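Local coordinates for ABC sugar transporter, periplasmic sugar binding protein (Legionella pneumophila subsp. pneumophila, PDB 3ROT) that probably binds a carbohydrate in the periplasm and delivers it to an ABC transporter for uptake into the cell, at residues A[66-71]-A[91-96]; A[74-79]-A[100-105]; A[125-130]-A[189-194]; A[130-135]-A[184-189]. All coordinates share one frame; numbering follows the deposited sequence.

Contact 1. Residues A[66-71]-A[91-96]; sequences ATTIPS and AVDTRP
Ile69 packs against Pro96 and Ala91 where the neighbouring parallel strands 64-67 and 89-92 run out into loops. Its CB lies 3.7 Å from Pro96 CD. With CG1 beside the backbone N and anti to the carbonyl carbon (chi1 -47°), CG1 passes near the Thr94 carbonyl and CG2 rests by Pro96 CB and CD; the extended chi2 carries CD1 on to Pro96 CD and to Ala91 CB, 3.8 Å from the latter. Two backbone bonds join the segments: Val92 N donates a hydrogen bond to Thr67 O at 2.9 Å, and Ile69 N one to Thr94 O at 3.0 Å, with an N-H...O angle of 144°. Thr68 CA makes a CA-H...O contact with Val92 O (3.2 Å). Thr68 CG2 runs alongside Asp93 CB, while Thr68 OG1 bonds to His11 and Gln50. Thr94 OG1 donates to Asp93 OD2 at 2.8 Å, from above the carboxylate plane, and the same oxygen bonds a glycerol, probably from the crystallisation liquor. The contact thus pairs apolar packing round Ile69 with a polar loop at the C-terminal strand ends, where sugar-binding proteins of this fold have their ligand cleft; the glycerol at Asp93 may mark that cleft.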
loop_
_atom_site.group_PDB
_atom_site.type_symbol
_atom_site.label_atom_id
_atom_site.label_comp_id
_atom_site.label_asym_id
_atom_site.label_seq_id
_atom_site.Cartn_x
_atom_site.Cartn_y
_atom_site.Cartn_z
ATOM N N ALA A 66 15.935 -10.422 -15.175
ATOM C CA ALA A 66 14.619 -11.023 -15.089
ATOM C C ALA A 66 13.740 -9.778 -15.091
ATOM O O ALA A 66 14.044 -8.800 -14.402
ATOM C CB ALA A 66 14.456 -11.799 -13.796
ATOM N N THR A 67 12.680 -9.786 -15.891
ATOM C CA THR A 67 11.818 -8.617 -15.951
ATOM C C THR A 67 10.382 -8.962 -16.335
ATOM O O THR A 67 10.126 -9.979 -16.971
ATOM C CB THR A 67 12.376 -7.566 -16.957
ATOM O OG1 THR A 67 11.601 -6.365 -16.879
ATOM C CG2 THR A 67 12.320 -8.086 -18.385
ATOM N N THR A 68 9.448 -8.124 -15.907
ATOM C CA THR A 68 8.054 -8.307 -16.260
ATOM C C THR A 68 7.934 -7.582 -17.605
ATOM O O THR A 68 8.742 -6.712 -17.916
ATOM C CB THR A 68 7.113 -7.641 -15.229
ATOM O OG1 THR A 68 7.269 -6.221 -15.287
ATOM C CG2 THR A 68 7.442 -8.107 -13.817
ATOM N N ILE A 69 6.949 -7.954 -18.414
ATOM C CA ILE A 69 6.761 -7.315 -19.704
ATOM C C ILE A 69 5.254 -7.131 -19.862
ATOM O O ILE A 69 4.597 -7.886 -20.584
ATOM C CB ILE A 69 7.335 -8.199 -20.846
ATOM C CG1 ILE A 69 8.740 -8.685 -20.467
ATOM C CG2 ILE A 69 7.382 -7.399 -22.158
ATOM C CD1 ILE A 69 9.424 -9.580 -21.518
ATOM N N PRO A 70 4.685 -6.123 -19.164
ATOM C CA PRO A 70 3.254 -5.788 -19.169
ATOM C C PRO A 70 2.736 -5.027 -20.386
ATOM O O PRO A 70 1.606 -4.549 -20.370
ATOM C CB PRO A 70 3.093 -4.979 -17.894
ATOM C CG PRO A 70 4.352 -4.191 -17.872
ATOM C CD PRO A 70 5.416 -5.223 -18.252
ATOM N N SER A 71 3.556 -4.908 -21.426
ATOM C CA SER A 71 3.158 -4.200 -22.641
ATOM C C SER A 71 3.689 -4.918 -23.879
ATOM O O SER A 71 4.807 -5.440 -23.871
ATOM C CB SER A 71 3.690 -2.767 -22.618
ATOM O OG SER A 71 3.400 -2.085 -23.829
ATOM N N ALA A 91 11.551 -13.588 -18.751
ATOM C CA ALA A 91 10.320 -12.872 -18.452
ATOM C C ALA A 91 9.659 -13.514 -17.234
ATOM O O ALA A 91 9.574 -14.735 -17.137
ATOM C CB ALA A 91 9.369 -12.918 -19.651
ATOM N N VAL A 92 9.209 -12.679 -16.304
ATOM C CA VAL A 92 8.538 -13.164 -15.112
ATOM C C VAL A 92 7.237 -12.405 -14.877
ATOM O O VAL A 92 7.114 -11.227 -15.244
ATOM C CB VAL A 92 9.439 -13.017 -13.863
ATOM C CG1 VAL A 92 10.718 -13.806 -14.049
ATOM C CG2 VAL A 92 9.751 -11.552 -13.621
ATOM N N ASP A 93 6.270 -13.101 -14.288
ATOM C CA ASP A 93 4.965 -12.544 -13.944
ATOM C C ASP A 93 4.067 -12.246 -15.135
ATOM O O ASP A 93 2.954 -12.738 -15.205
ATOM C CB ASP A 93 5.147 -11.278 -13.102
ATOM C CG ASP A 93 3.826 -10.618 -12.744
ATOM O OD1 ASP A 93 3.093 -11.159 -11.886
ATOM O OD2 ASP A 93 3.529 -9.560 -13.330
ATOM N N THR A 94 4.550 -11.435 -16.066
ATOM C CA THR A 94 3.765 -11.079 -17.242
ATOM C C THR A 94 4.648 -11.167 -18.468
ATOM O O THR A 94 5.813 -10.756 -18.435
ATOM C CB THR A 94 3.224 -9.629 -17.171
ATOM O OG1 THR A 94 2.548 -9.423 -15.926
ATOM C CG2 THR A 94 2.250 -9.367 -18.328
ATOM N N ARG A 95 4.089 -11.695 -19.550
ATOM C CA ARG A 95 4.841 -11.823 -20.788
ATOM C C ARG A 95 4.062 -11.274 -21.976
ATOM O O ARG A 95 2.834 -11.213 -21.946
ATOM C CB ARG A 95 5.182 -13.286 -21.054
ATOM C CG ARG A 95 3.975 -14.168 -21.290
ATOM C CD ARG A 95 4.402 -15.436 -21.980
ATOM N NE ARG A 95 3.483 -16.543 -21.756
ATOM C CZ ARG A 95 3.761 -17.808 -22.074
ATOM N NH1 ARG A 95 4.931 -18.109 -22.633
ATOM N NH2 ARG A 95 2.884 -18.775 -21.823
ATOM N N PRO A 96 4.774 -10.873 -23.041
ATOM C CA PRO A 96 4.160 -10.328 -24.254
ATOM C C PRO A 96 3.550 -11.440 -25.106
ATOM O O PRO A 96 3.862 -12.614 -24.924
ATOM C CB PRO A 96 5.336 -9.653 -24.948
ATOM C CG PRO A 96 6.457 -10.605 -24.651
ATOM C CD PRO A 96 6.242 -10.911 -23.170
#

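Contact 2. Residues A[74-79]-A[100-105]; sequences AFSKSL and TKNPYL
The helix of the beta-alpha-beta unit formed by strand 64-67, helix 76-85 and strand 89-92 packs here on the loop that follows the unit, in the lobe built on the six-stranded parallel sheet. The N-terminal part of helix 76-85 meets this loop, which leads from strand 89-92 to strand 107-109. Leu79 has the most surface buried here. Its CG lies anti to the carbonyl carbon, and this chi1 of -71° turns CG to the loop; the two methyls then meet different partners. CD1 of Leu79 touches Asn102 CB at 3.4 Å, and Leu79 CD2 lies 3.4 Å from Pro103 O. Nearer the backbone, Leu79 CB sits 3.8 Å from Pro103 CD, and Pro103 CG lies against the Leu79 carbonyl group. Pro103 also touches Gln80 and Asn83 of the helix, and Asn102 also packs on Pro96, in the loop just after strand 89-92. Gln80 adds a polar tie by donating from its side-chain NE2 to Lys101 O, so the loop is held both by packing and through its backbone. Leu79 N bonds to Phe75 O. The phenyl group of Phe75 leads away from the loop, to helix 47-59, where it touches Gln50, Val51 and Ile54. Ser76 CB comes within 3.6 Å of Lys101 O.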
loop_
_atom_site.group_PDB
_atom_site.type_symbol
_atom_site.label_atom_id
_atom_site.label_comp_id
_atom_site.label_asym_id
_atom_site.label_seq_id
_atom_site.Cartn_x
_atom_site.Cartn_y
_atom_site.Cartn_z
ATOM N N ALA A 74 5.897 -1.267 -25.514
ATOM C CA ALA A 74 6.847 -0.498 -24.718
ATOM C C ALA A 74 8.256 -1.065 -24.570
ATOM O O ALA A 74 9.230 -0.310 -24.566
ATOM C CB ALA A 74 6.260 -0.248 -23.335
ATOM N N PHE A 75 8.374 -2.382 -24.461
ATOM C CA PHE A 75 9.675 -3.013 -24.246
ATOM C C PHE A 75 10.426 -3.595 -25.448
ATOM O O PHE A 75 11.598 -3.967 -25.327
ATOM C CB PHE A 75 9.503 -4.090 -23.177
ATOM C CG PHE A 75 8.870 -3.572 -21.918
ATOM C CD1 PHE A 75 9.644 -2.947 -20.944
ATOM C CD2 PHE A 75 7.491 -3.629 -21.745
ATOM C CE1 PHE A 75 9.053 -2.382 -19.820
ATOM C CE2 PHE A 75 6.890 -3.070 -20.628
ATOM C CZ PHE A 75 7.674 -2.440 -19.659
ATOM N N SER A 76 9.766 -3.656 -26.600
ATOM C CA SER A 76 10.366 -4.222 -27.810
ATOM C C SER A 76 11.812 -3.834 -28.090
ATOM O O SER A 76 12.688 -4.690 -28.184
ATOM C CB SER A 76 9.513 -3.865 -29.022
ATOM O OG SER A 76 8.180 -4.288 -28.815
ATOM N N LYS A 77 12.056 -2.539 -28.230
ATOM C CA LYS A 77 13.393 -2.050 -28.532
ATOM C C LYS A 77 14.417 -2.463 -27.485
ATOM O O LYS A 77 15.518 -2.888 -27.821
ATOM C CB LYS A 77 13.374 -0.528 -28.655
ATOM C CG LYS A 77 14.507 0.019 -29.493
ATOM C CD LYS A 77 13.959 0.743 -30.714
ATOM C CE LYS A 77 13.003 -0.140 -31.500
ATOM N NZ LYS A 77 12.389 0.589 -32.649
ATOM N N SER A 78 14.052 -2.329 -26.216
ATOM C CA SER A 78 14.944 -2.690 -25.120
ATOM C C SER A 78 15.264 -4.180 -25.157
ATOM O O SER A 78 16.415 -4.581 -24.975
ATOM C CB SER A 78 14.295 -2.339 -23.781
ATOM O OG SER A 78 13.941 -0.966 -23.736
ATOM N N LEU A 79 14.236 -4.993 -25.393
ATOM C CA LEU A 79 14.393 -6.439 -25.463
ATOM C C LEU A 79 15.297 -6.820 -26.624
ATOM O O LEU A 79 16.182 -7.662 -26.484
ATOM C CB LEU A 79 13.028 -7.110 -25.628
ATOM C CG LEU A 79 12.154 -7.056 -24.372
ATOM C CD1 LEU A 79 10.775 -7.630 -24.678
ATOM C CD2 LEU A 79 12.835 -7.831 -23.238
ATOM N N THR A 100 8.798 -12.607 -31.030
ATOM C CA THR A 100 9.662 -12.330 -32.174
ATOM C C THR A 100 9.975 -10.844 -32.064
ATOM O O THR A 100 11.118 -10.426 -32.218
ATOM C CB THR A 100 8.965 -12.597 -33.525
ATOM O OG1 THR A 100 7.798 -11.777 -33.632
ATOM C CG2 THR A 100 8.567 -14.063 -33.646
ATOM N N LYS A 101 8.942 -10.059 -31.760
ATOM C CA LYS A 101 9.069 -8.613 -31.602
ATOM C C LYS A 101 9.600 -8.267 -30.215
ATOM O O LYS A 101 10.290 -7.261 -30.040
ATOM C CB LYS A 101 7.707 -7.943 -31.814
ATOM C CG LYS A 101 7.095 -8.268 -33.163
ATOM C CD LYS A 101 5.695 -7.687 -33.340
ATOM C CE LYS A 101 5.719 -6.187 -33.573
ATOM N NZ LYS A 101 4.382 -5.686 -34.017
ATOM N N ASN A 102 9.273 -9.109 -29.236
ATOM C CA ASN A 102 9.701 -8.905 -27.853
ATOM C C ASN A 102 10.471 -10.128 -27.368
ATOM O O ASN A 102 9.969 -10.915 -26.565
ATOM C CB ASN A 102 8.483 -8.671 -26.952
ATOM C CG ASN A 102 7.655 -7.487 -27.394
ATOM O OD1 ASN A 102 6.590 -7.643 -27.998
ATOM N ND2 ASN A 102 8.143 -6.292 -27.105
ATOM N N PRO A 103 11.718 -10.284 -27.834
ATOM C CA PRO A 103 12.552 -11.424 -27.449
ATOM C C PRO A 103 12.906 -11.536 -25.972
ATOM O O PRO A 103 13.215 -10.545 -25.307
ATOM C CB PRO A 103 13.791 -11.251 -28.328
ATOM C CG PRO A 103 13.910 -9.768 -28.427
ATOM C CD PRO A 103 12.485 -9.327 -28.652
ATOM N N TYR A 104 12.838 -12.766 -25.476
ATOM C CA TYR A 104 13.187 -13.113 -24.105
ATOM C C TYR A 104 13.361 -14.625 -24.182
ATOM O O TYR A 104 12.803 -15.264 -25.074
ATOM C CB TYR A 104 12.092 -12.685 -23.104
ATOM C CG TYR A 104 10.746 -13.374 -23.236
ATOM C CD1 TYR A 104 10.530 -14.633 -22.678
ATOM C CD2 TYR A 104 9.703 -12.781 -23.945
ATOM C CE1 TYR A 104 9.322 -15.288 -22.824
ATOM C CE2 TYR A 104 8.485 -13.428 -24.100
ATOM C CZ TYR A 104 8.304 -14.686 -23.538
ATOM O OH TYR A 104 7.126 -15.358 -23.707
ATOM N N LEU A 105 14.150 -15.197 -23.279
ATOM C CA LEU A 105 14.404 -16.629 -23.322
ATOM C C LEU A 105 13.217 -17.487 -22.903
ATOM O O LEU A 105 12.651 -18.224 -23.720
ATOM C CB LEU A 105 15.627 -16.963 -22.467
ATOM C CG LEU A 105 16.955 -16.382 -22.969
ATOM C CD1 LEU A 105 18.029 -16.639 -21.933
ATOM C CD2 LEU A 105 17.347 -17.009 -24.310
#

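Contact 3. Residues A[125-130]-A[189-194]; sequences ELTPSA and TNIIFC
The flat amide of Asn190 meets the turn after helix 112-126 at its ND2 edge: Ser129 O lies close to the amide plane, 11° out of it, and accepts from ND2 at 3.0 Å. The bond is bent, with an N-H...O angle of 139°, and ND2 approaches from above the Ser129 carbonyl plane. At the other end of the amide, OD1 lies 4.0 Å from Ala130 CA and accepts from the backbone N of both Lys131 and Arg132. Chi1 of 55°, which puts CG between the backbone N and the carbonyl carbon, turns the amide into this position. Beside it, Ile191 reaches tip to tip toward Thr127, with CD1 3.5 Å from Thr127 CG2. Ile191 CD1 also presses on Ala130 CB at 3.4 Å, a tight carbon pair. The hydroxyl of Thr127 bonds instead to Tyr222, on strand 220-224. The type I turn from Thr127 to Ala130 is closed by Ala130 N to Thr127 O, 3.0 Å. One amide thus serves three backbone groups of the connection entering strand 132-137, while Ile191 CD1 packs on Thr127 and Ala130 of the turn: polar and apolar grips together hold that connection against residues 190-191.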
loop_
_atom_site.group_PDB
_atom_site.type_symbol
_atom_site.label_atom_id
_atom_site.label_comp_id
_atom_site.label_asym_id
_atom_site.label_seq_id
_atom_site.Cartn_x
_atom_site.Cartn_y
_atom_site.Cartn_z
ATOM N N GLU A 125 -18.866 -22.322 -8.723
ATOM C CA GLU A 125 -19.051 -23.513 -7.902
ATOM C C GLU A 125 -19.395 -23.083 -6.477
ATOM O O GLU A 125 -20.366 -23.553 -5.883
ATOM C CB GLU A 125 -17.771 -24.349 -7.878
ATOM C CG GLU A 125 -17.875 -25.619 -7.059
ATOM C CD GLU A 125 -16.519 -26.240 -6.758
ATOM O OE1 GLU A 125 -15.667 -26.286 -7.670
ATOM O OE2 GLU A 125 -16.309 -26.692 -5.609
ATOM N N LEU A 126 -18.587 -22.178 -5.934
ATOM C CA LEU A 126 -18.781 -21.695 -4.578
ATOM C C LEU A 126 -19.936 -20.712 -4.426
ATOM O O LEU A 126 -20.475 -20.561 -3.334
ATOM C CB LEU A 126 -17.482 -21.056 -4.069
ATOM C CG LEU A 126 -16.271 -21.997 -4.067
ATOM C CD1 LEU A 126 -15.062 -21.271 -3.487
ATOM C CD2 LEU A 126 -16.580 -23.244 -3.251
ATOM N N THR A 127 -20.317 -20.050 -5.517
ATOM C CA THR A 127 -21.414 -19.087 -5.484
ATOM C C THR A 127 -22.494 -19.459 -6.516
ATOM O O THR A 127 -22.650 -18.792 -7.543
ATOM C CB THR A 127 -20.897 -17.650 -5.758
ATOM O OG1 THR A 127 -19.913 -17.296 -4.768
ATOM C CG2 THR A 127 -22.039 -16.647 -5.697
ATOM N N PRO A 128 -23.242 -20.545 -6.252
ATOM C CA PRO A 128 -24.317 -21.052 -7.120
ATOM C C PRO A 128 -25.414 -20.022 -7.368
ATOM O O PRO A 128 -26.053 -20.021 -8.418
ATOM C CB PRO A 128 -24.848 -22.258 -6.348
ATOM C CG PRO A 128 -23.657 -22.732 -5.603
ATOM C CD PRO A 128 -23.052 -21.442 -5.098
ATOM N N SER A 129 -25.629 -19.150 -6.390
ATOM C CA SER A 129 -26.652 -18.115 -6.486
ATOM C C SER A 129 -26.229 -16.938 -7.371
ATOM O O SER A 129 -26.930 -15.932 -7.444
ATOM C CB SER A 129 -26.989 -17.599 -5.085
ATOM O OG SER A 129 -25.858 -16.969 -4.494
ATOM N N ALA A 130 -25.083 -17.065 -8.038
ATOM C CA ALA A 130 -24.561 -16.009 -8.909
ATOM C C ALA A 130 -25.616 -15.365 -9.823
ATOM O O ALA A 130 -26.296 -16.053 -10.588
ATOM C CB ALA A 130 -23.409 -16.562 -9.757
ATOM N N THR A 189 -25.807 -7.138 -7.860
ATOM C CA THR A 189 -24.442 -7.624 -8.060
ATOM C C THR A 189 -24.057 -8.391 -6.801
ATOM O O THR A 189 -24.034 -7.814 -5.717
ATOM C CB THR A 189 -23.448 -6.451 -8.246
ATOM O OG1 THR A 189 -23.876 -5.619 -9.337
ATOM C CG2 THR A 189 -22.040 -6.982 -8.529
ATOM N N ASN A 190 -23.764 -9.681 -6.936
ATOM C CA ASN A 190 -23.405 -10.493 -5.773
ATOM C C ASN A 190 -22.058 -11.197 -5.869
ATOM O O ASN A 190 -21.695 -11.996 -4.999
ATOM C CB ASN A 190 -24.513 -11.510 -5.462
ATOM C CG ASN A 190 -24.869 -12.393 -6.651
ATOM O OD1 ASN A 190 -24.341 -12.234 -7.754
ATOM N ND2 ASN A 190 -25.778 -13.334 -6.425
ATOM N N ILE A 191 -21.317 -10.906 -6.930
ATOM C CA ILE A 191 -20.000 -11.487 -7.098
ATOM C C ILE A 191 -19.007 -10.434 -7.551
ATOM O O ILE A 191 -19.274 -9.667 -8.480
ATOM C CB ILE A 191 -19.979 -12.624 -8.131
ATOM C CG1 ILE A 191 -20.789 -13.817 -7.630
ATOM C CG2 ILE A 191 -18.541 -13.060 -8.374
ATOM C CD1 ILE A 191 -20.617 -15.067 -8.488
ATOM N N ILE A 192 -17.862 -10.393 -6.878
ATOM C CA ILE A 192 -16.814 -9.457 -7.245
ATOM C C ILE A 192 -15.501 -10.192 -7.469
ATOM O O ILE A 192 -15.084 -11.025 -6.656
ATOM C CB ILE A 192 -16.599 -8.368 -6.178
ATOM C CG1 ILE A 192 -17.876 -7.527 -6.017
ATOM C CG2 ILE A 192 -15.435 -7.465 -6.592
ATOM C CD1 ILE A 192 -17.767 -6.402 -5.000
ATOM N N PHE A 193 -14.874 -9.893 -8.600
ATOM C CA PHE A 193 -13.593 -10.476 -8.967
ATOM C C PHE A 193 -12.555 -9.358 -8.940
ATOM O O PHE A 193 -12.681 -8.389 -9.686
ATOM C CB PHE A 193 -13.628 -11.031 -10.395
ATOM C CG PHE A 193 -14.418 -12.293 -10.556
ATOM C CD1 PHE A 193 -13.805 -13.537 -10.398
ATOM C CD2 PHE A 193 -15.763 -12.244 -10.911
ATOM C CE1 PHE A 193 -14.520 -14.714 -10.594
ATOM C CE2 PHE A 193 -16.484 -13.422 -11.109
ATOM C CZ PHE A 193 -15.857 -14.656 -10.950
ATOM N N CYS A 194 -11.535 -9.489 -8.098
ATOM C CA CYS A 194 -10.463 -8.487 -8.040
ATOM C C CYS A 194 -9.283 -9.064 -8.814
ATOM O O CYS A 194 -8.790 -10.145 -8.475
ATOM C CB CYS A 194 -10.037 -8.220 -6.606
ATOM S SG CYS A 194 -11.325 -7.505 -5.574
#

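Contact 4. Residues A[130-135]-A[184-189]; sequences AKRALV and KIHPET
Arg132 and Thr189 bury the most surface in this contact, followed by Glu188. The turn carrying Thr189 lies in the beta-alpha-beta crossover from strand 162-167 through helix 172-185 to strand 191-194, whose neighbour in the five-stranded parallel sheet is strand 132-137. Arg132 leaves that strand with CG anti to the backbone N (chi1 -173°) and stays extended to NE, which brings its guanidinium to the His186 ring. The two planes are only 2° apart, and His186 CD2 lies over one guanidinium face, 3.2 Å from Arg132 NH2. Tyr182, on helix 172-185, also takes part: its hydroxyl bonds to Arg132 NE, and its ring stacks with that of His186. Thr189 OG1 lies near the guanidinium plane, at an edge, and touches Arg132 CD at 3.3 Å. Thr189 CG2 lies 4.0 Å from Leu134 CB. Glu188, bent at chi2 (-81°), brings OE2 to 4.1 Å from Arg132 NH1, well out of the guanidinium plane; opposite charges may attract here, but this is not a salt bridge. In the type I turn from His186 to Thr189, His186 O accepts from both Thr189 N at 3.0 Å and Thr189 OG1 at 2.6 Å, the latter in the carbonyl plane on a lone pair.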
loop_
_atom_site.group_PDB
_atom_site.type_symbol
_atom_site.label_atom_id
_atom_site.label_comp_id
_atom_site.label_asym_id
_atom_site.label_seq_id
_atom_site.Cartn_x
_atom_site.Cartn_y
_atom_site.Cartn_z
ATOM N N ALA A 130 -25.083 -17.065 -8.038
ATOM C CA ALA A 130 -24.561 -16.009 -8.909
ATOM C C ALA A 130 -25.616 -15.365 -9.823
ATOM O O ALA A 130 -26.296 -16.053 -10.588
ATOM C CB ALA A 130 -23.409 -16.562 -9.757
ATOM N N LYS A 131 -25.725 -14.038 -9.743
ATOM C CA LYS A 131 -26.676 -13.264 -10.542
ATOM C C LYS A 131 -25.953 -12.285 -11.464
ATOM O O LYS A 131 -26.227 -12.222 -12.661
ATOM C CB LYS A 131 -27.606 -12.451 -9.634
ATOM C CG LYS A 131 -28.461 -13.263 -8.680
ATOM C CD LYS A 131 -29.576 -14.004 -9.411
ATOM C CE LYS A 131 -30.482 -14.740 -8.424
ATOM N NZ LYS A 131 -31.121 -13.808 -7.449
ATOM N N ARG A 132 -25.032 -11.519 -10.884
ATOM C CA ARG A 132 -24.284 -10.518 -11.621
ATOM C C ARG A 132 -22.893 -10.333 -11.000
ATOM O O ARG A 132 -22.764 -10.178 -9.781
ATOM C CB ARG A 132 -25.048 -9.196 -11.578
ATOM C CG ARG A 132 -24.479 -8.092 -12.449
ATOM C CD ARG A 132 -25.185 -6.768 -12.165
ATOM N NE ARG A 132 -24.987 -5.797 -13.239
ATOM C CZ ARG A 132 -25.612 -5.843 -14.414
ATOM N NH1 ARG A 132 -26.486 -6.808 -14.673
ATOM N NH2 ARG A 132 -25.360 -4.923 -15.333
ATOM N N ALA A 133 -21.864 -10.350 -11.843
ATOM C CA ALA A 133 -20.486 -10.199 -11.385
ATOM C C ALA A 133 -19.856 -8.900 -11.841
ATOM O O ALA A 133 -20.156 -8.389 -12.920
ATOM C CB ALA A 133 -19.634 -11.360 -11.874
ATOM N N LEU A 134 -18.961 -8.382 -11.009
ATOM C CA LEU A 134 -18.249 -7.153 -11.310
ATOM C C LEU A 134 -16.757 -7.472 -11.288
ATOM O O LEU A 134 -16.268 -8.082 -10.337
ATOM C CB LEU A 134 -18.590 -6.096 -10.263
ATOM C CG LEU A 134 -17.949 -4.715 -10.372
ATOM C CD1 LEU A 134 -18.467 -3.989 -11.612
ATOM C CD2 LEU A 134 -18.267 -3.915 -9.095
ATOM N N VAL A 135 -16.047 -7.091 -12.348
ATOM C CA VAL A 135 -14.611 -7.333 -12.450
ATOM C C VAL A 135 -13.868 -6.021 -12.272
ATOM O O VAL A 135 -14.023 -5.094 -13.080
ATOM C CB VAL A 135 -14.221 -7.930 -13.818
ATOM C CG1 VAL A 135 -12.700 -8.101 -13.897
ATOM C CG2 VAL A 135 -14.920 -9.269 -14.019
ATOM N N LYS A 184 -24.897 0.966 -6.293
ATOM C CA LYS A 184 -26.071 1.819 -6.137
ATOM C C LYS A 184 -26.936 1.649 -7.378
ATOM O O LYS A 184 -28.157 1.771 -7.317
ATOM C CB LYS A 184 -25.661 3.288 -5.991
ATOM C CG LYS A 184 -24.805 3.580 -4.766
ATOM C CD LYS A 184 -24.136 4.949 -4.866
ATOM C CE LYS A 184 -22.991 5.088 -3.863
ATOM N NZ LYS A 184 -22.178 6.327 -4.088
ATOM N N ILE A 185 -26.290 1.356 -8.502
ATOM C CA ILE A 185 -26.995 1.168 -9.760
ATOM C C ILE A 185 -27.370 -0.294 -9.988
ATOM O O ILE A 185 -28.420 -0.585 -10.569
ATOM C CB ILE A 185 -26.143 1.673 -10.942
ATOM C CG1 ILE A 185 -25.825 3.158 -10.746
ATOM C CG2 ILE A 185 -26.894 1.477 -12.249
ATOM C CD1 ILE A 185 -24.915 3.745 -11.805
ATOM N N HIS A 186 -26.518 -1.211 -9.536
ATOM C CA HIS A 186 -26.789 -2.639 -9.690
ATOM C C HIS A 186 -26.654 -3.363 -8.358
ATOM O O HIS A 186 -25.707 -4.122 -8.144
ATOM C CB HIS A 186 -25.837 -3.268 -10.715
ATOM C CG HIS A 186 -25.929 -2.655 -12.077
ATOM N ND1 HIS A 186 -25.219 -1.529 -12.438
ATOM C CD2 HIS A 186 -26.684 -2.985 -13.153
ATOM C CE1 HIS A 186 -25.532 -1.192 -13.678
ATOM N NE2 HIS A 186 -26.419 -2.058 -14.133
ATOM N N PRO A 187 -27.611 -3.142 -7.444
ATOM C CA PRO A 187 -27.591 -3.777 -6.124
ATOM C C PRO A 187 -27.604 -5.299 -6.148
ATOM O O PRO A 187 -27.134 -5.931 -5.206
ATOM C CB PRO A 187 -28.824 -3.189 -5.434
ATOM C CG PRO A 187 -29.740 -2.876 -6.572
ATOM C CD PRO A 187 -28.801 -2.287 -7.593
ATOM N N GLU A 188 -28.131 -5.885 -7.221
ATOM C CA GLU A 188 -28.189 -7.342 -7.335
ATOM C C GLU A 188 -26.798 -7.965 -7.535
ATOM O O GLU A 188 -26.637 -9.178 -7.403
ATOM C CB GLU A 188 -29.111 -7.766 -8.491
ATOM C CG GLU A 188 -28.582 -7.447 -9.886
ATOM C CD GLU A 188 -28.821 -6.006 -10.305
ATOM O OE1 GLU A 188 -29.010 -5.143 -9.422
ATOM O OE2 GLU A 188 -28.810 -5.734 -11.526
ATOM N N THR A 189 -25.807 -7.138 -7.860
ATOM C CA THR A 189 -24.442 -7.624 -8.060
ATOM C C THR A 189 -24.057 -8.391 -6.801
ATOM O O THR A 189 -24.034 -7.814 -5.717
ATOM C CB THR A 189 -23.448 -6.451 -8.246
ATOM O OG1 THR A 189 -23.876 -5.619 -9.337
ATOM C CG2 THR A 189 -22.040 -6.982 -8.529
#

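From the N terminus, contact 1 opens as strand 64-67 ends, and contact 2 opens soon after at helix 76-85. Contact 1 closes at 91-96 before contact 2 closes at 100-105, so their loops cross; they touch through Pro96 on Tyr104 and Asn102. In the first lobe, contact 1 joins the two strands of a beta-alpha-beta unit, contact 2 its helix to the loop that follows. Some twenty residues on, contact 3 opens at 125-130 and contact 4 at 130-135; contact 4 closes first, within the loop of contact 3. Sharing Ala130 and Thr189, they tie the turns after helices 112-126 and 172-185 to the ends of neighbouring strands 191-194 and 132-137. Contacts 1 and 3 lie about 30 Å apart between centres.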